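5-carboxyvanillate decarboxylase (Sphingomonas paucimobilis, PDB 4L6D) probably decarboxylates 5-carboxyvanillate to vanillate in a manganese-binding site of its amidohydrolase-type TIM barrel. Local coordinates at residues Arg137-Leu141 against Ile331-Thr335. Numbering follows the deposited sequence.
Sequences RLNGL and IFRIT
The loop entering strand 140-144 meets the C-terminal tail, nearest at N139 and F332 (CA to CA 5.0 Å). It leaves a helix at R137 with positive phi (55/39), extends at L138, kinks at N139 (-86/-15) and reaches G140, whose 173/-162 suits a residue without a CB; a CB there would lie 3.0 Å from F332 CD1. R137 belongs to a second manganese site, not filled in this chain; another manganese ion lies about 4 Å from the N139 side chain. I331 is still helical, and its O shares water 2 with N139 O, 2.8 Å from each. F332 is the first residue past the helix (-111/22). Its O accepts from N139 ND2 (2.9 Å, 154°), while N139 OD1 accepts from G113 N, so the amide (chi1 m) ties strand 111-115 to the tail. The F332 side chain, chi1 m, brings its ring edge to G140 CA (4.4 Å to CD1). R333 turns left-handed (58/46); NH2 reaches S167 O, and NH1 donates weakly to water 1 (2.9 Å), which donates to L138 O (2.8 Å). Beta-branched I334 resumes extension (-106/131), and T335 OXT salt-bridges R3. N139 and F332 both touch strands 71-76 and 111-115, so the tail following helix 317-331 packs across the N-terminal ends of barrel strands.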
ATOM      1  N   ARG A 137      14.035  29.376 -13.292  1.00  8.00           N
ATOM      2  CA  ARG A 137      15.021  28.859 -12.347  1.00  8.49           C
ATOM      3  C   ARG A 137      14.368  28.365 -11.053  1.00  8.39           C
ATOM      4  O   ARG A 137      14.901  28.539  -9.952  1.00  9.21           O
ATOM      5  CB  ARG A 137      16.122  29.894 -12.086  1.00 12.88           C
ATOM      6  CG  ARG A 137      17.060  30.088 -13.277  1.00 17.97           C
ATOM      7  CD  ARG A 137      17.844  31.389 -13.182  1.00 27.86           C
ATOM      8  NE  ARG A 137      17.086  32.503 -13.750  1.00 39.10           N
ATOM      9  CZ  ARG A 137      17.250  32.974 -14.985  1.00 38.34           C
ATOM     10  NH1 ARG A 137      18.160  32.438 -15.789  1.00 41.86           N
ATOM     11  NH2 ARG A 137      16.507  33.986 -15.416  1.00 31.25           N
ATOM     12  N   LEU A 138      13.215  27.726 -11.197  1.00  7.54           N
ATOM     13  CA  LEU A 138      12.544  27.131 -10.046  1.00  6.35           C
ATOM     14  C   LEU A 138      13.291  25.906  -9.519  1.00  7.19           C
ATOM     15  O   LEU A 138      14.227  25.405 -10.150  1.00  8.72           O
ATOM     16  CB  LEU A 138      11.075  26.822 -10.353  1.00  6.45           C
ATOM     17  CG  LEU A 138      10.196  28.078 -10.362  1.00  7.94           C
ATOM     18  CD1 LEU A 138       8.860  27.767 -11.005  1.00  9.21           C
ATOM     19  CD2 LEU A 138      10.002  28.593  -8.951  1.00 10.59           C
ATOM     20  N   ASN A 139      12.879  25.436  -8.350  1.00  6.22           N
ATOM     21  CA  ASN A 139      13.663  24.475  -7.581  1.00  6.20           C
ATOM     22  C   ASN A 139      13.430  23.020  -7.953  1.00  6.48           C
ATOM     23  O   ASN A 139      14.222  22.139  -7.606  1.00  8.66           O
ATOM     24  CB  ASN A 139      13.368  24.688  -6.094  1.00  6.63           C
ATOM     25  CG  ASN A 139      13.751  26.068  -5.631  1.00  8.43           C
ATOM     26  OD1 ASN A 139      12.967  27.014  -5.746  1.00  7.00           O
ATOM     27  ND2 ASN A 139      14.972  26.204  -5.127  1.00  8.34           N
ATOM     28  N   GLY A 140      12.349  22.770  -8.678  1.00  5.09           N
ATOM     29  CA  GLY A 140      12.012  21.417  -9.063  1.00  6.56           C
ATOM     30  C   GLY A 140      10.655  21.425  -9.716  1.00  4.91           C
ATOM     31  O   GLY A 140      10.169  22.483 -10.115  1.00  5.61           O
ATOM     32  N   LEU A 141      10.044  20.252  -9.802  1.00  4.73           N
ATOM     33  CA  LEU A 141       8.736  20.095 -10.439  1.00  4.76           C
ATOM     34  C   LEU A 141       7.786  19.321  -9.545  1.00  6.22           C
ATOM     35  O   LEU A 141       8.214  18.555  -8.681  1.00  5.86           O
ATOM     36  CB  LEU A 141       8.890  19.349 -11.763  1.00  5.73           C
ATOM     37  CG  LEU A 141       9.724  20.036 -12.837  1.00  5.16           C
ATOM     38  CD1 LEU A 141      10.144  19.021 -13.904  1.00  9.12           C
ATOM     39  CD2 LEU A 141       8.999  21.214 -13.471  1.00  6.34           C
ATOM     40  N   ILE A 331      18.683  18.342  -3.176  1.00  5.31           N
ATOM     41  CA  ILE A 331      17.762  17.814  -4.181  1.00  4.76           C
ATOM     42  C   ILE A 331      16.994  18.913  -4.906  1.00  8.59           C
ATOM     43  O   ILE A 331      16.731  18.809  -6.110  1.00  8.16           O
ATOM     44  CB  ILE A 331      16.799  16.792  -3.546  1.00  4.65           C
ATOM     45  CG1 ILE A 331      17.584  15.538  -3.145  1.00  7.70           C
ATOM     46  CG2 ILE A 331      15.622  16.456  -4.482  1.00  7.54           C
ATOM     47  CD1 ILE A 331      16.811  14.579  -2.268  1.00  8.82           C
ATOM     48  N   PHE A 332      16.655  19.972  -4.176  1.00  5.70           N
ATOM     49  CA  PHE A 332      15.843  21.058  -4.729  1.00  5.86           C
ATOM     50  C   PHE A 332      16.586  22.382  -4.928  1.00  7.23           C
ATOM     51  O   PHE A 332      15.964  23.449  -4.977  1.00  8.81           O
ATOM     52  CB  PHE A 332      14.595  21.258  -3.872  1.00  7.03           C
ATOM     53  CG  PHE A 332      13.642  20.093  -3.907  1.00  6.08           C
ATOM     54  CD1 PHE A 332      13.000  19.733  -5.082  1.00  6.90           C
ATOM     55  CD2 PHE A 332      13.394  19.350  -2.758  1.00  6.84           C
ATOM     56  CE1 PHE A 332      12.116  18.657  -5.107  1.00  8.55           C
ATOM     57  CE2 PHE A 332      12.514  18.279  -2.773  1.00  6.24           C
ATOM     58  CZ  PHE A 332      11.865  17.935  -3.953  1.00  7.69           C
ATOM     59  N   ARG A 333      17.911  22.322  -5.028  1.00  7.70           N
ATOM     60  CA  ARG A 333      18.693  23.473  -5.492  1.00 10.88           C
ATOM     61  C   ARG A 333      18.480  24.710  -4.623  1.00 10.96           C
ATOM     62  O   ARG A 333      18.283  25.812  -5.136  1.00 11.27           O
ATOM     63  CB  ARG A 333      18.320  23.823  -6.943  1.00 16.58           C
ATOM     64  CG  ARG A 333      18.518  22.699  -7.947  1.00 21.84           C
ATOM     65  CD  ARG A 333      18.200  23.162  -9.375  1.00 23.31           C
ATOM     66  NE  ARG A 333      18.470  22.109 -10.352  1.00 22.44           N
ATOM     67  CZ  ARG A 333      18.445  22.281 -11.671  1.00 20.47           C
ATOM     68  NH1 ARG A 333      18.164  23.472 -12.191  1.00 20.01           N
ATOM     69  NH2 ARG A 333      18.708  21.260 -12.475  1.00 19.09           N
ATOM     70  N   ILE A 334      18.520  24.530  -3.307  1.00  7.78           N
ATOM     71  CA  ILE A 334      18.350  25.645  -2.380  1.00  9.45           C
ATOM     72  C   ILE A 334      19.696  25.995  -1.769  1.00 11.01           C
ATOM     73  O   ILE A 334      20.425  25.116  -1.314  1.00 13.67           O
ATOM     74  CB  ILE A 334      17.354  25.293  -1.248  1.00  6.68           C
ATOM     75  CG1 ILE A 334      15.972  24.979  -1.832  1.00  7.90           C
ATOM     76  CG2 ILE A 334      17.267  26.431  -0.249  1.00 11.56           C
ATOM     77  CD1 ILE A 334      15.004  24.377  -0.814  1.00  8.96           C
ATOM     78  N   THR A 335      20.031  27.279  -1.777  1.00 13.10           N
ATOM     79  CA  THR A 335      21.237  27.749  -1.112  1.00 15.82           C
ATOM     80  C   THR A 335      20.949  27.953   0.368  1.00 17.67           C
ATOM     81  O   THR A 335      21.646  27.430   1.247  1.00 18.80           O
ATOM     82  CB  THR A 335      21.701  29.076  -1.709  1.00 17.58           C
ATOM     83  OG1 THR A 335      22.001  28.887  -3.096  1.00 20.31           O
ATOM     84  CG2 THR A 335      22.942  29.574  -0.987  1.00 19.01           C
ATOM     85  OXT THR A 335      19.991  28.644   0.707  1.00 15.76           O
TER
HETATM   86  O   HOH W   1      16.422  25.757 -11.828  1.00 13.24           O
HETATM   87  O   HOH W   2      15.364  19.740  -8.342  1.00  7.26           O